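Local coordinates for outer membrane protein SusF (Bacteroides thetaiotaomicron, PDB 4FE9) that binds starch at the bacterial cell surface through its carbohydrate-binding modules, before the starch is transported into the periplasm for degradation, at residues A[39-44]-A[90-95]; A[69-74]-A[114-119]; A[108-113]-A[137-142]; A[221-226]-A[249-254]. All coordinates share one frame; numbering follows the deposited sequence.

Contact 1: residues A[39-44]-A[90-95]; sequences IVMDAA and VALAQL. With EDO (1,2-ethanediol), chain D.
Leu-92 pushes its forked end against Ile-39, Met-41 and Ala-44, and no flat group takes part in this packing. It is an apolar contact in the N-terminal domain, consistent with an Ig-like, E-set fold, where strand 38-40 and the turn after it meet the start of helix 92-102. Met-41 and Leu-92 reach toward each other tip to tip, with Met-41 SD 3.7 Å from Leu-92 CD1. A chi3 of -65° turns the methionine CE back to 3.8 Å from Leu-92 CG. Ile-39 and Leu-92 run past each other antiparallel, Ile-39 CG2 lying 3.9 Å from Leu-92 CD1. The other branch, Leu-92 CD2, is pressed to 3.3 Å from Ala-44 CB, tighter than usual for two carbons. No hydrogen bond crosses between the segments; the turn is held by its own bonds, Ala-43 N to Val-40 O and Ala-44 N to Met-41 O. Val-49 packs on Leu-92 and Leu-95, while Leu-140 touches Ile-39, Met-41 and Leu-95. One helical turn beyond Leu-92, Leu-95 CD2 lies 3.7 Å from Ile-39 CD1.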
loop_
_atom_site.group_PDB
_atom_site.type_symbol
_atom_site.label_atom_id
_atom_site.label_comp_id
_atom_site.label_asym_id
_atom_site.label_seq_id
_atom_site.Cartn_x
_atom_site.Cartn_y
_atom_site.Cartn_z
ATOM N N ILE A 39 -8.713 23.752 20.616
ATOM C CA ILE A 39 -9.325 24.534 19.559
ATOM C C ILE A 39 -10.346 23.675 18.751
ATOM O O ILE A 39 -10.080 22.527 18.437
ATOM C CB ILE A 39 -8.250 25.031 18.603
ATOM C CG1 ILE A 39 -7.355 26.022 19.300
ATOM C CG2 ILE A 39 -8.882 25.652 17.325
ATOM C CD1 ILE A 39 -5.994 26.157 18.622
ATOM N N VAL A 40 -11.549 24.206 18.560
ATOM C CA VAL A 40 -12.574 23.545 17.728
ATOM C C VAL A 40 -12.846 24.413 16.521
ATOM O O VAL A 40 -13.366 25.503 16.651
ATOM C CB VAL A 40 -13.925 23.354 18.543
ATOM C CG1 VAL A 40 -15.045 22.853 17.625
ATOM C CG2 VAL A 40 -13.718 22.375 19.690
ATOM N N MET A 41 -12.403 23.985 15.362
ATOM C CA MET A 41 -12.355 24.897 14.213
ATOM C C MET A 41 -13.782 25.359 13.863
ATOM O O MET A 41 -13.991 26.503 13.445
ATOM C CB MET A 41 -11.709 24.219 13.003
ATOM C CG MET A 41 -10.208 24.043 13.110
ATOM S SD MET A 41 -9.398 25.609 13.419
ATOM C CE MET A 41 -9.766 26.475 11.880
ATOM N N ASP A 42 -14.754 24.463 14.011
ATOM C CA ASP A 42 -16.160 24.829 13.730
ATOM C C ASP A 42 -16.506 26.102 14.465
ATOM O O ASP A 42 -17.147 26.981 13.919
ATOM C CB ASP A 42 -17.098 23.718 14.176
ATOM C CG ASP A 42 -17.224 22.617 13.159
ATOM O OD1 ASP A 42 -16.986 22.866 11.951
ATOM O OD2 ASP A 42 -17.556 21.489 13.560
ATOM N N ALA A 43 -16.058 26.200 15.720
ATOM C CA ALA A 43 -16.485 27.270 16.622
ATOM C C ALA A 43 -15.501 28.451 16.656
ATOM O O ALA A 43 -15.693 29.408 17.419
ATOM C CB ALA A 43 -16.693 26.720 18.031
ATOM N N ALA A 44 -14.375 28.320 15.971
ATOM C CA ALA A 44 -13.250 29.234 16.232
ATOM C C ALA A 44 -13.589 30.588 15.671
ATOM O O ALA A 44 -14.111 30.686 14.582
ATOM C CB ALA A 44 -11.972 28.714 15.608
ATOM N N VAL A 90 0.204 31.927 16.421
ATOM C CA VAL A 90 0.194 31.474 15.053
ATOM C C VAL A 90 -1.139 31.862 14.420
ATOM O O VAL A 90 -2.126 32.094 15.129
ATOM C CB VAL A 90 0.389 29.928 14.938
ATOM C CG1 VAL A 90 1.804 29.525 15.412
ATOM C CG2 VAL A 90 -0.689 29.177 15.749
ATOM N N ALA A 91 -1.173 31.914 13.088
ATOM C CA ALA A 91 -2.434 32.112 12.375
ATOM C C ALA A 91 -3.248 30.815 12.458
ATOM O O ALA A 91 -2.730 29.741 12.201
ATOM C CB ALA A 91 -2.165 32.502 10.831
ATOM N N LEU A 92 -4.486 30.925 12.918
ATOM C CA LEU A 92 -5.330 29.745 13.094
ATOM C C LEU A 92 -5.420 28.915 11.805
ATOM O O LEU A 92 -5.331 27.681 11.828
ATOM C CB LEU A 92 -6.735 30.154 13.563
ATOM C CG LEU A 92 -7.659 28.970 13.895
ATOM C CD1 LEU A 92 -6.980 28.003 14.828
ATOM C CD2 LEU A 92 -8.961 29.436 14.494
ATOM N N ALA A 93 -5.619 29.580 10.680
ATOM C CA ALA A 93 -5.759 28.837 9.410
ATOM C C ALA A 93 -4.513 27.986 9.130
ATOM O O ALA A 93 -4.617 26.885 8.601
ATOM C CB ALA A 93 -6.021 29.794 8.266
ATOM N N GLN A 94 -3.325 28.470 9.509
ATOM C CA GLN A 94 -2.115 27.705 9.185
ATOM C C GLN A 94 -1.876 26.612 10.203
ATOM O O GLN A 94 -1.333 25.579 9.871
ATOM C CB GLN A 94 -0.897 28.599 9.107
ATOM C CG GLN A 94 -1.077 29.698 8.134
ATOM C CD GLN A 94 0.161 30.540 7.974
ATOM O OE1 GLN A 94 0.700 31.065 8.944
ATOM N NE2 GLN A 94 0.588 30.724 6.733
ATOM N N LEU A 95 -2.322 26.833 11.444
ATOM C CA LEU A 95 -2.264 25.781 12.458
ATOM C C LEU A 95 -3.185 24.610 12.050
ATOM O O LEU A 95 -2.801 23.455 12.102
ATOM C CB LEU A 95 -2.696 26.331 13.814
ATOM C CG LEU A 95 -2.647 25.330 14.988
ATOM C CD1 LEU A 95 -1.237 24.759 15.191
ATOM C CD2 LEU A 95 -3.114 26.037 16.273
HETATM C C1 EDO D . -18.126 19.473 17.458
HETATM O O1 EDO D . -18.246 18.396 16.507
HETATM C C2 EDO D . -17.931 20.780 16.705
HETATM O O2 EDO D . -18.808 20.827 15.552
#

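Contact 2: residues A[69-74]-A[114-119]; sequences SLTLNE and KISINA
Leu-70 and Ile-117 run alongside each other, both heading to the same side of the sheet, and Leu-72 and Ile-115 do the same two residues further along, at the next non-hydrogen-bonded pair. All four are buried. The contact at Leu-72 is the closer: its CD2 lies 3.5 Å from Ile-115 CG1, against 4.0 Å between Leu-70 CD1 and Ile-117 CG1. The hydrogen-bonded pairs, Ser-69 with Asn-118 and Thr-71 with Ser-116, send their polar side chains to the other face. There a water joins Ser-69 OG to Ser-116 O, and Asn-118 OD1 is hydrogen-bonded to Gln-130 NE2. A second water accepts from Glu-74 N and donates to Lys-114 O, while also bonding Thr-71 OG1.

At the strand end Asn-73 uses both backbone and side chain. Its N donates to Lys-114 O, and its OD1 takes the bond from Lys-114 N at 2.8 Å, with an N-H...O angle of 171° and the donor nearly along the C=O axis. OD1 thus takes the place that the backbone O of Asn-73 would hold if the regular pairing continued. Past it, Lys-114 and Glu-74 cross obliquely. The turn at chi4 (-76°) brings Lys-114 NZ to 2.8 Å from Glu-74 OE1 in a salt bridge whose hydrogen bond is weak.

Ile-78 and helix 92-102 pack on Leu-72, and Ile-51 lies against Ile-115. One face apolar and inward, the other polar and hydrated, is characteristic of antiparallel strand pairs in a β-sandwich, here in a domain consistent with an Ig-like fold.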
loop_
_atom_site.group_PDB
_atom_site.type_symbol
_atom_site.label_atom_id
_atom_site.label_comp_id
_atom_site.label_asym_id
_atom_site.label_seq_id
_atom_site.Cartn_x
_atom_site.Cartn_y
_atom_site.Cartn_z
ATOM N N SER A 69 13.878 27.453 16.817
ATOM C CA SER A 69 12.903 26.657 16.054
ATOM C C SER A 69 11.643 26.416 16.851
ATOM O O SER A 69 11.669 26.513 18.063
ATOM C CB SER A 69 13.519 25.337 15.590
ATOM O OG SER A 69 13.712 24.451 16.667
ATOM N N LEU A 70 10.507 26.421 16.158
ATOM C CA LEU A 70 9.242 26.015 16.775
ATOM C C LEU A 70 8.623 24.927 15.933
ATOM O O LEU A 70 8.351 25.131 14.755
ATOM C CB LEU A 70 8.301 27.205 16.867
ATOM C CG LEU A 70 6.945 26.968 17.544
ATOM C CD1 LEU A 70 6.391 28.239 18.136
ATOM C CD2 LEU A 70 5.986 26.422 16.534
ATOM N N THR A 71 8.561 23.728 16.463
ATOM C CA THR A 71 8.100 22.626 15.663
ATOM C C THR A 71 6.815 22.023 16.231
ATOM O O THR A 71 6.506 22.223 17.383
ATOM C CB THR A 71 9.191 21.546 15.482
ATOM O OG1 THR A 71 9.367 20.833 16.697
ATOM C CG2 THR A 71 10.483 22.158 15.107
ATOM N N LEU A 72 6.004 21.418 15.368
ATOM C CA LEU A 72 4.795 20.712 15.815
ATOM C C LEU A 72 4.914 19.234 15.450
ATOM O O LEU A 72 5.451 18.900 14.386
ATOM C CB LEU A 72 3.537 21.328 15.174
ATOM C CG LEU A 72 3.379 22.832 15.396
ATOM C CD1 LEU A 72 2.482 23.457 14.349
ATOM C CD2 LEU A 72 2.860 23.121 16.816
ATOM N N ASN A 73 4.633 18.367 16.424
ATOM C CA ASN A 73 4.854 16.939 16.257
ATOM C C ASN A 73 6.199 16.623 15.575
ATOM O O ASN A 73 6.259 15.870 14.610
ATOM C CB ASN A 73 3.687 16.302 15.491
ATOM C CG ASN A 73 2.365 16.380 16.265
ATOM O OD1 ASN A 73 2.307 16.933 17.370
ATOM N ND2 ASN A 73 1.297 15.874 15.664
ATOM N N GLU A 74 7.249 17.280 16.039
ATOM C CA GLU A 74 8.630 16.891 15.704
ATOM C C GLU A 74 9.170 17.383 14.351
ATOM O O GLU A 74 10.350 17.671 14.236
ATOM C CB GLU A 74 8.837 15.378 15.839
ATOM C CG GLU A 74 10.071 15.009 16.671
ATOM C CD GLU A 74 9.715 14.517 18.079
ATOM O OE1 GLU A 74 8.698 13.784 18.210
ATOM O OE2 GLU A 74 10.471 14.831 19.046
ATOM N N LYS A 114 2.064 18.370 19.757
ATOM C CA LYS A 114 3.153 18.559 20.658
ATOM C C LYS A 114 4.072 19.679 20.120
ATOM O O LYS A 114 4.458 19.666 18.964
ATOM C CB LYS A 114 3.884 17.226 20.829
ATOM C CG LYS A 114 5.143 17.256 21.655
ATOM C CD LYS A 114 5.675 15.805 21.854
ATOM C CE LYS A 114 7.113 15.636 21.322
ATOM N NZ LYS A 114 7.161 15.540 19.822
ATOM N N ILE A 115 4.188 20.747 20.898
ATOM C CA ILE A 115 4.926 21.950 20.498
ATOM C C ILE A 115 6.288 21.971 21.152
ATOM O O ILE A 115 6.405 21.861 22.372
ATOM C CB ILE A 115 4.178 23.202 20.897
ATOM C CG1 ILE A 115 2.753 23.140 20.349
ATOM C CG2 ILE A 115 4.889 24.434 20.391
ATOM C CD1 ILE A 115 1.848 24.130 20.936
ATOM N N SER A 116 7.320 22.008 20.334
ATOM C CA SER A 116 8.699 22.042 20.815
ATOM C C SER A 116 9.325 23.369 20.425
ATOM O O SER A 116 9.501 23.629 19.229
ATOM C CB SER A 116 9.490 20.906 20.153
ATOM O OG SER A 116 10.637 20.572 20.896
ATOM N N ILE A 117 9.631 24.222 21.414
ATOM C CA ILE A 117 10.284 25.515 21.152
ATOM C C ILE A 117 11.742 25.504 21.598
ATOM O O ILE A 117 12.049 25.140 22.735
ATOM C CB ILE A 117 9.578 26.677 21.851
ATOM C CG1 ILE A 117 8.099 26.742 21.431
ATOM C CG2 ILE A 117 10.264 27.991 21.482
ATOM C CD1 ILE A 117 7.284 27.742 22.208
ATOM N N ASN A 118 12.636 25.692 20.650
ATOM C CA ASN A 118 14.063 25.759 20.946
ATOM C C ASN A 118 14.452 27.238 20.956
ATOM O O ASN A 118 14.359 27.924 19.911
ATOM C CB ASN A 118 14.854 24.980 19.863
ATOM C CG ASN A 118 16.348 24.942 20.125
ATOM O OD1 ASN A 118 16.967 25.946 20.551
ATOM N ND2 ASN A 118 16.957 23.829 19.786
ATOM N N ALA A 119 14.663 27.788 22.154
ATOM C CA ALA A 119 14.967 29.201 22.269
ATOM C C ALA A 119 16.396 29.445 22.791
ATOM O O ALA A 119 17.005 28.564 23.410
ATOM C CB ALA A 119 13.936 29.900 23.179
HETATM O O HOH W 1 11.887 23.025 18.130
HETATM O O HOH W 2 7.289 18.975 18.246
#

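Contact 3: residues A[108-113]-A[137-142]; sequences SVVREL and SITLQP. With EDO (1,2-ethanediol), chain D.
The open end of the β-hairpin formed by strands 111-122 and 128-141 is drawn together here, where Ser-108 meets both Gln-141 and Pro-142. Ser-108 OG stands anti to its backbone N (chi1 -174°) and works in two directions: it donates to Pro-142 O at 2.8 Å and accepts from Gln-141 NE2 at 2.9 Å. The second bond lies in the amide plane of Gln-141 and is fairly straight, 164° at the hydrogen. The extended glutamine also makes a weak bond to Ser-108 O and another, also weak, to an ethanediol, probably from the crystallisation liquor.

Further in, regular antiparallel pairing takes over. Arg-111 and Leu-140 exchange two backbone bonds, as do Leu-113 and Ile-138. Between them, at the non-hydrogen-bonded pair Glu-112 with Thr-139, Arg-111 O receives a CA-H...O contact from Thr-139 CA at 3.1 Å. Val-110 CG1 leans on Thr-139 CB at 3.6 Å, and Ser-137 OG donates to Glu-112 OE2 at 3.1 Å, nearly in line with the carboxylate C-O bond. On the face carrying Leu-113, Ile-138 and Leu-140, Leu-113 CD1 lies 3.9 Å from Ile-138 CD1.

Helix 92-102 lies against that face, with Leu-95 and Thr-99 on Leu-113 and Asp-96 on Leu-140. Along its other edge, strand 128-141 pairs with strand 38-40, Gln-141 bonding through its backbone to Ile-39 and Met-41.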
loop_
_atom_site.group_PDB
_atom_site.type_symbol
_atom_site.label_atom_id
_atom_site.label_comp_id
_atom_site.label_asym_id
_atom_site.label_seq_id
_atom_site.Cartn_x
_atom_site.Cartn_y
_atom_site.Cartn_z
ATOM N N SER A 108 -12.840 15.271 11.223
ATOM C CA SER A 108 -13.155 16.186 12.304
ATOM C C SER A 108 -12.992 15.520 13.676
ATOM O O SER A 108 -13.957 15.396 14.441
ATOM C CB SER A 108 -14.546 16.743 12.149
ATOM O OG SER A 108 -14.800 17.730 13.131
ATOM N N VAL A 109 -11.758 15.167 13.988
ATOM C CA VAL A 109 -11.396 14.422 15.203
ATOM C C VAL A 109 -10.430 15.314 16.034
ATOM O O VAL A 109 -9.577 16.030 15.457
ATOM C CB VAL A 109 -10.638 13.098 14.790
ATOM C CG1 VAL A 109 -10.034 12.412 16.007
ATOM C CG2 VAL A 109 -11.606 12.139 14.041
ATOM N N VAL A 110 -10.486 15.210 17.360
ATOM C CA VAL A 110 -9.521 15.961 18.216
ATOM C C VAL A 110 -8.069 15.467 18.021
ATOM O O VAL A 110 -7.766 14.292 18.234
ATOM C CB VAL A 110 -9.902 15.895 19.712
ATOM C CG1 VAL A 110 -8.897 16.666 20.543
ATOM C CG2 VAL A 110 -11.314 16.446 19.922
ATOM N N ARG A 111 -7.211 16.342 17.507
ATOM C CA ARG A 111 -5.823 15.965 17.188
ATOM C C ARG A 111 -4.876 16.592 18.200
ATOM O O ARG A 111 -4.918 17.791 18.438
ATOM C CB ARG A 111 -5.429 16.459 15.774
ATOM C CG ARG A 111 -6.295 15.890 14.657
ATOM C CD ARG A 111 -6.091 14.387 14.532
ATOM N NE ARG A 111 -6.663 13.918 13.270
ATOM C CZ ARG A 111 -6.859 12.641 12.967
ATOM N NH1 ARG A 111 -6.578 11.681 13.867
ATOM N NH2 ARG A 111 -7.333 12.316 11.756
ATOM N N GLU A 112 -3.977 15.794 18.724
ATOM C CA GLU A 112 -2.947 16.307 19.596
ATOM C C GLU A 112 -1.761 16.939 18.808
ATOM O O GLU A 112 -1.274 16.384 17.819
ATOM C CB GLU A 112 -2.423 15.205 20.480
ATOM C CG GLU A 112 -1.246 15.638 21.297
ATOM C CD GLU A 112 -1.210 14.942 22.650
ATOM O OE1 GLU A 112 -1.627 13.756 22.710
ATOM O OE2 GLU A 112 -0.849 15.608 23.658
ATOM N N LEU A 113 -1.309 18.090 19.291
ATOM C CA LEU A 113 -0.127 18.730 18.783
ATOM C C LEU A 113 0.873 18.917 19.937
ATOM O O LEU A 113 0.600 19.643 20.884
ATOM C CB LEU A 113 -0.483 20.084 18.219
ATOM C CG LEU A 113 -1.491 20.124 17.068
ATOM C CD1 LEU A 113 -1.972 21.554 16.834
ATOM C CD2 LEU A 113 -0.822 19.544 15.809
ATOM N N SER A 137 1.566 20.741 25.053
ATOM C CA SER A 137 0.529 20.023 24.238
ATOM C C SER A 137 -0.624 20.949 24.085
ATOM O O SER A 137 -1.037 21.577 25.058
ATOM C CB SER A 137 -0.028 18.793 24.975
ATOM O OG SER A 137 0.922 17.784 25.065
ATOM N N ILE A 138 -1.197 20.980 22.877
ATOM C CA ILE A 138 -2.541 21.454 22.689
ATOM C C ILE A 138 -3.266 20.473 21.747
ATOM O O ILE A 138 -2.665 19.479 21.267
ATOM C CB ILE A 138 -2.563 22.877 22.066
ATOM C CG1 ILE A 138 -1.990 22.832 20.656
ATOM C CG2 ILE A 138 -1.740 23.895 22.945
ATOM C CD1 ILE A 138 -2.338 24.038 19.860
ATOM N N THR A 139 -4.560 20.686 21.576
ATOM C CA THR A 139 -5.319 19.927 20.593
ATOM C C THR A 139 -6.162 20.827 19.724
ATOM O O THR A 139 -6.395 21.997 20.063
ATOM C CB THR A 139 -6.234 18.950 21.261
ATOM O OG1 THR A 139 -7.296 19.669 21.918
ATOM C CG2 THR A 139 -5.445 18.081 22.266
ATOM N N LEU A 140 -6.466 20.332 18.522
ATOM C CA LEU A 140 -7.237 21.077 17.559
ATOM C C LEU A 140 -8.137 20.082 16.816
ATOM O O LEU A 140 -7.701 18.977 16.457
ATOM C CB LEU A 140 -6.312 21.804 16.553
ATOM C CG LEU A 140 -6.967 22.616 15.422
ATOM C CD1 LEU A 140 -6.187 23.904 15.075
ATOM C CD2 LEU A 140 -7.156 21.766 14.162
ATOM N N GLN A 141 -9.377 20.465 16.612
ATOM C CA GLN A 141 -10.306 19.627 15.874
ATOM C C GLN A 141 -10.685 20.316 14.589
ATOM O O GLN A 141 -11.357 21.358 14.605
ATOM C CB GLN A 141 -11.570 19.383 16.707
ATOM C CG GLN A 141 -12.631 18.508 15.972
ATOM C CD GLN A 141 -13.968 18.517 16.688
ATOM O OE1 GLN A 141 -14.054 18.911 17.832
ATOM N NE2 GLN A 141 -15.008 18.153 15.994
ATOM N N PRO A 142 -10.309 19.719 13.460
ATOM C CA PRO A 142 -10.653 20.324 12.183
ATOM C C PRO A 142 -12.157 20.398 12.019
ATOM O O PRO A 142 -12.881 19.766 12.777
ATOM C CB PRO A 142 -10.055 19.355 11.161
ATOM C CG PRO A 142 -8.925 18.708 11.870
ATOM C CD PRO A 142 -9.390 18.577 13.307
HETATM C C1 EDO D . -18.126 19.473 17.458
HETATM O O1 EDO D . -18.246 18.396 16.507
HETATM C C2 EDO D . -17.931 20.780 16.705
HETATM O O2 EDO D . -18.808 20.827 15.552
#

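Contact 4: residues A[221-226]-A[249-254]; sequences GDNFVS and NYRFTV. With EDO (1,2-ethanediol), chain E.
Arg-251 is gripped by Asp-222 and Phe-224 together. Its NH1 forms a salt bridge with Asp-222 OD1 at 2.6 Å; the carboxylate arrives at the guanidinium edge with its own plane turned by 90°. The cation also sits over the Phe-224 ring, CZ 4.3 Å from the centroid and only 8° off the normal. The two planes are 70° apart, so this cation-pi contact is not a flat stack: NE and NH2 dip toward the ring, NE coming to 3.6 Å from Phe-224 CE1. Asn-223 C lies over the centre of one guanidinium face.

On the other side of the sheet, Phe-252, its CG set between backbone N and carbonyl carbon, lays its ring against Asn-223, with CE1 3.6 Å from Asn-223 CB. Asn-223 N lies over one face of the ring, offset toward the rim, and Val-225 CG2 meets the edge, 4.0 Å from CD1.

Asn-223 and Phe-252 exchange backbone bonds as an antiparallel hydrogen-bonded pair, flanked by Val-254 N to Gly-221 O and Val-225 N to Tyr-250 O. Strand 222-224 is thereby added to the end of the antiparallel sheet of carbohydrate-binding module 1. Opposite Asp-246 the chain takes one extra residue, Tyr-250 and Arg-251 sharing one position in a G1 beta bulge.

Further out, Asp-218 binds Asn-223 ND2. Gln-100 and Glu-101 of helix 92-102 pack on Phe-224, Glu-101 OE1 adding a long, weak ion pair to Arg-251 NH2. The side chain of Val-254 is about 4 Å from that of Phe-192, a D-glucose-binding residue, whereas the side chain of Phe-252 is about 13 Å from a bound glucose.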
loop_
_atom_site.group_PDB
_atom_site.type_symbol
_atom_site.label_atom_id
_atom_site.label_comp_id
_atom_site.label_asym_id
_atom_site.label_seq_id
_atom_site.Cartn_x
_atom_site.Cartn_y
_atom_site.Cartn_z
ATOM N N GLY A 221 -1.130 14.073 -7.688
ATOM C CA GLY A 221 -1.522 12.665 -7.641
ATOM C C GLY A 221 -1.891 12.160 -6.245
ATOM O O GLY A 221 -2.180 10.976 -6.060
ATOM N N ASP A 222 -1.827 13.035 -5.249
ATOM C CA ASP A 222 -1.931 12.582 -3.846
ATOM C C ASP A 222 -2.055 13.817 -2.948
ATOM O O ASP A 222 -1.090 14.570 -2.790
ATOM C CB ASP A 222 -0.691 11.755 -3.469
ATOM C CG ASP A 222 -0.681 11.294 -1.970
ATOM O OD1 ASP A 222 -1.680 11.511 -1.203
ATOM O OD2 ASP A 222 0.299 10.614 -1.603
ATOM N N ASN A 223 -3.288 14.143 -2.565
ATOM C CA ASN A 223 -3.534 15.383 -1.852
ATOM C C ASN A 223 -4.874 15.391 -1.123
ATOM O O ASN A 223 -5.602 14.413 -1.149
ATOM C CB ASN A 223 -3.463 16.557 -2.810
ATOM C CG ASN A 223 -2.905 17.807 -2.145
ATOM O OD1 ASN A 223 -2.915 17.931 -0.917
ATOM N ND2 ASN A 223 -2.435 18.740 -2.952
ATOM N N PHE A 224 -5.221 16.539 -0.561
ATOM C CA PHE A 224 -6.469 16.701 0.153
ATOM C C PHE A 224 -7.593 16.977 -0.811
ATOM O O PHE A 224 -7.409 17.676 -1.808
ATOM C CB PHE A 224 -6.351 17.861 1.165
ATOM C CG PHE A 224 -5.567 17.501 2.406
ATOM C CD1 PHE A 224 -6.047 16.553 3.286
ATOM C CD2 PHE A 224 -4.281 18.025 2.615
ATOM C CE1 PHE A 224 -5.277 16.135 4.380
ATOM C CE2 PHE A 224 -3.542 17.684 3.759
ATOM C CZ PHE A 224 -4.061 16.786 4.665
ATOM N N VAL A 225 -8.792 16.579 -0.432
ATOM C CA VAL A 225 -9.992 17.002 -1.140
ATOM C C VAL A 225 -10.556 18.257 -0.538
ATOM O O VAL A 225 -10.761 18.321 0.663
ATOM C CB VAL A 225 -11.054 15.894 -1.072
ATOM C CG1 VAL A 225 -12.365 16.356 -1.743
ATOM C CG2 VAL A 225 -10.516 14.639 -1.711
ATOM N N SER A 226 -11.023 19.157 -1.389
ATOM C CA SER A 226 -11.640 20.368 -0.948
ATOM C C SER A 226 -13.135 20.373 -1.312
ATOM O O SER A 226 -13.529 19.813 -2.353
ATOM C CB SER A 226 -10.955 21.557 -1.623
ATOM O OG SER A 226 -11.745 22.716 -1.482
ATOM N N ASN A 249 -11.043 10.627 5.768
ATOM C CA ASN A 249 -9.898 11.556 5.787
ATOM C C ASN A 249 -9.924 12.652 4.722
ATOM O O ASN A 249 -9.203 13.629 4.842
ATOM C CB ASN A 249 -8.589 10.791 5.710
ATOM C CG ASN A 249 -8.429 9.839 6.852
ATOM O OD1 ASN A 249 -8.465 10.255 8.026
ATOM N ND2 ASN A 249 -8.450 8.543 6.544
ATOM N N TYR A 250 -10.852 12.539 3.761
ATOM C CA TYR A 250 -10.939 13.482 2.581
ATOM C C TYR A 250 -9.621 13.682 1.850
ATOM O O TYR A 250 -9.017 14.752 1.902
ATOM C CB TYR A 250 -11.568 14.807 2.961
ATOM C CG TYR A 250 -13.050 14.742 2.956
ATOM C CD1 TYR A 250 -13.736 14.091 3.989
ATOM C CD2 TYR A 250 -13.763 15.084 1.810
ATOM C CE1 TYR A 250 -15.125 13.864 3.907
ATOM C CE2 TYR A 250 -15.151 14.881 1.729
ATOM C CZ TYR A 250 -15.806 14.223 2.741
ATOM O OH TYR A 250 -17.175 14.108 2.675
ATOM N N ARG A 251 -9.132 12.610 1.281
ATOM C CA ARG A 251 -7.900 12.633 0.533
ATOM C C ARG A 251 -8.172 11.843 -0.737
ATOM O O ARG A 251 -9.041 10.963 -0.734
ATOM C CB ARG A 251 -6.793 11.925 1.320
ATOM C CG ARG A 251 -5.937 12.900 2.191
ATOM C CD ARG A 251 -4.457 12.424 2.307
ATOM N NE ARG A 251 -3.580 13.558 2.536
ATOM C CZ ARG A 251 -2.601 13.928 1.729
ATOM N NH1 ARG A 251 -2.221 13.140 0.739
ATOM N NH2 ARG A 251 -1.878 14.991 2.031
ATOM N N PHE A 252 -7.361 12.089 -1.779
ATOM C CA PHE A 252 -7.472 11.352 -3.026
ATOM C C PHE A 252 -6.085 10.955 -3.471
ATOM O O PHE A 252 -5.096 11.620 -3.115
ATOM C CB PHE A 252 -8.138 12.216 -4.075
ATOM C CG PHE A 252 -7.243 13.304 -4.625
ATOM C CD1 PHE A 252 -7.310 14.601 -4.114
ATOM C CD2 PHE A 252 -6.304 13.013 -5.620
ATOM C CE1 PHE A 252 -6.457 15.609 -4.599
ATOM C CE2 PHE A 252 -5.438 13.988 -6.099
ATOM C CZ PHE A 252 -5.514 15.296 -5.604
ATOM N N THR A 253 -5.974 9.815 -4.145
ATOM C CA THR A 253 -4.799 9.536 -4.965
ATOM C C THR A 253 -5.229 9.177 -6.388
ATOM O O THR A 253 -6.356 8.723 -6.613
ATOM C CB THR A 253 -4.007 8.374 -4.427
ATOM O OG1 THR A 253 -4.875 7.251 -4.316
ATOM C CG2 THR A 253 -3.377 8.723 -3.031
ATOM N N VAL A 254 -4.331 9.408 -7.336
ATOM C CA VAL A 254 -4.438 8.866 -8.664
ATOM C C VAL A 254 -3.167 8.097 -8.943
ATOM O O VAL A 254 -2.083 8.680 -8.914
ATOM C CB VAL A 254 -4.562 9.975 -9.686
ATOM C CG1 VAL A 254 -4.750 9.376 -11.087
ATOM C CG2 VAL A 254 -5.779 10.906 -9.325
HETATM C C1 EDO E . -6.719 8.557 -0.514
HETATM O O1 EDO E . -5.791 8.351 0.545
HETATM C C2 EDO E . -7.208 7.218 -1.028
HETATM O O2 EDO E . -6.081 6.412 -1.368
#

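Starting from the N terminus, contact 1 closes a loop of 45 residues, bringing strand 38-40 to the start of helix 92-102. Contact 2 opens inside that loop at 69-74 and closes beyond it at 114-119, so the two cross; Leu-72 and Leu-95 touch where they meet. Contact 3 opens after contact 1 has closed but before contact 2 does, and therefore crosses contact 2, sharing strand 111-122 with it. Strand 38-40 pairs in parallel with strand 128-141, which joins contacts 1 and 3 in one sheet. Contact 4 follows in series within the carbohydrate-binding module; its nearest atoms are about 4 Å from contact 3, without touching.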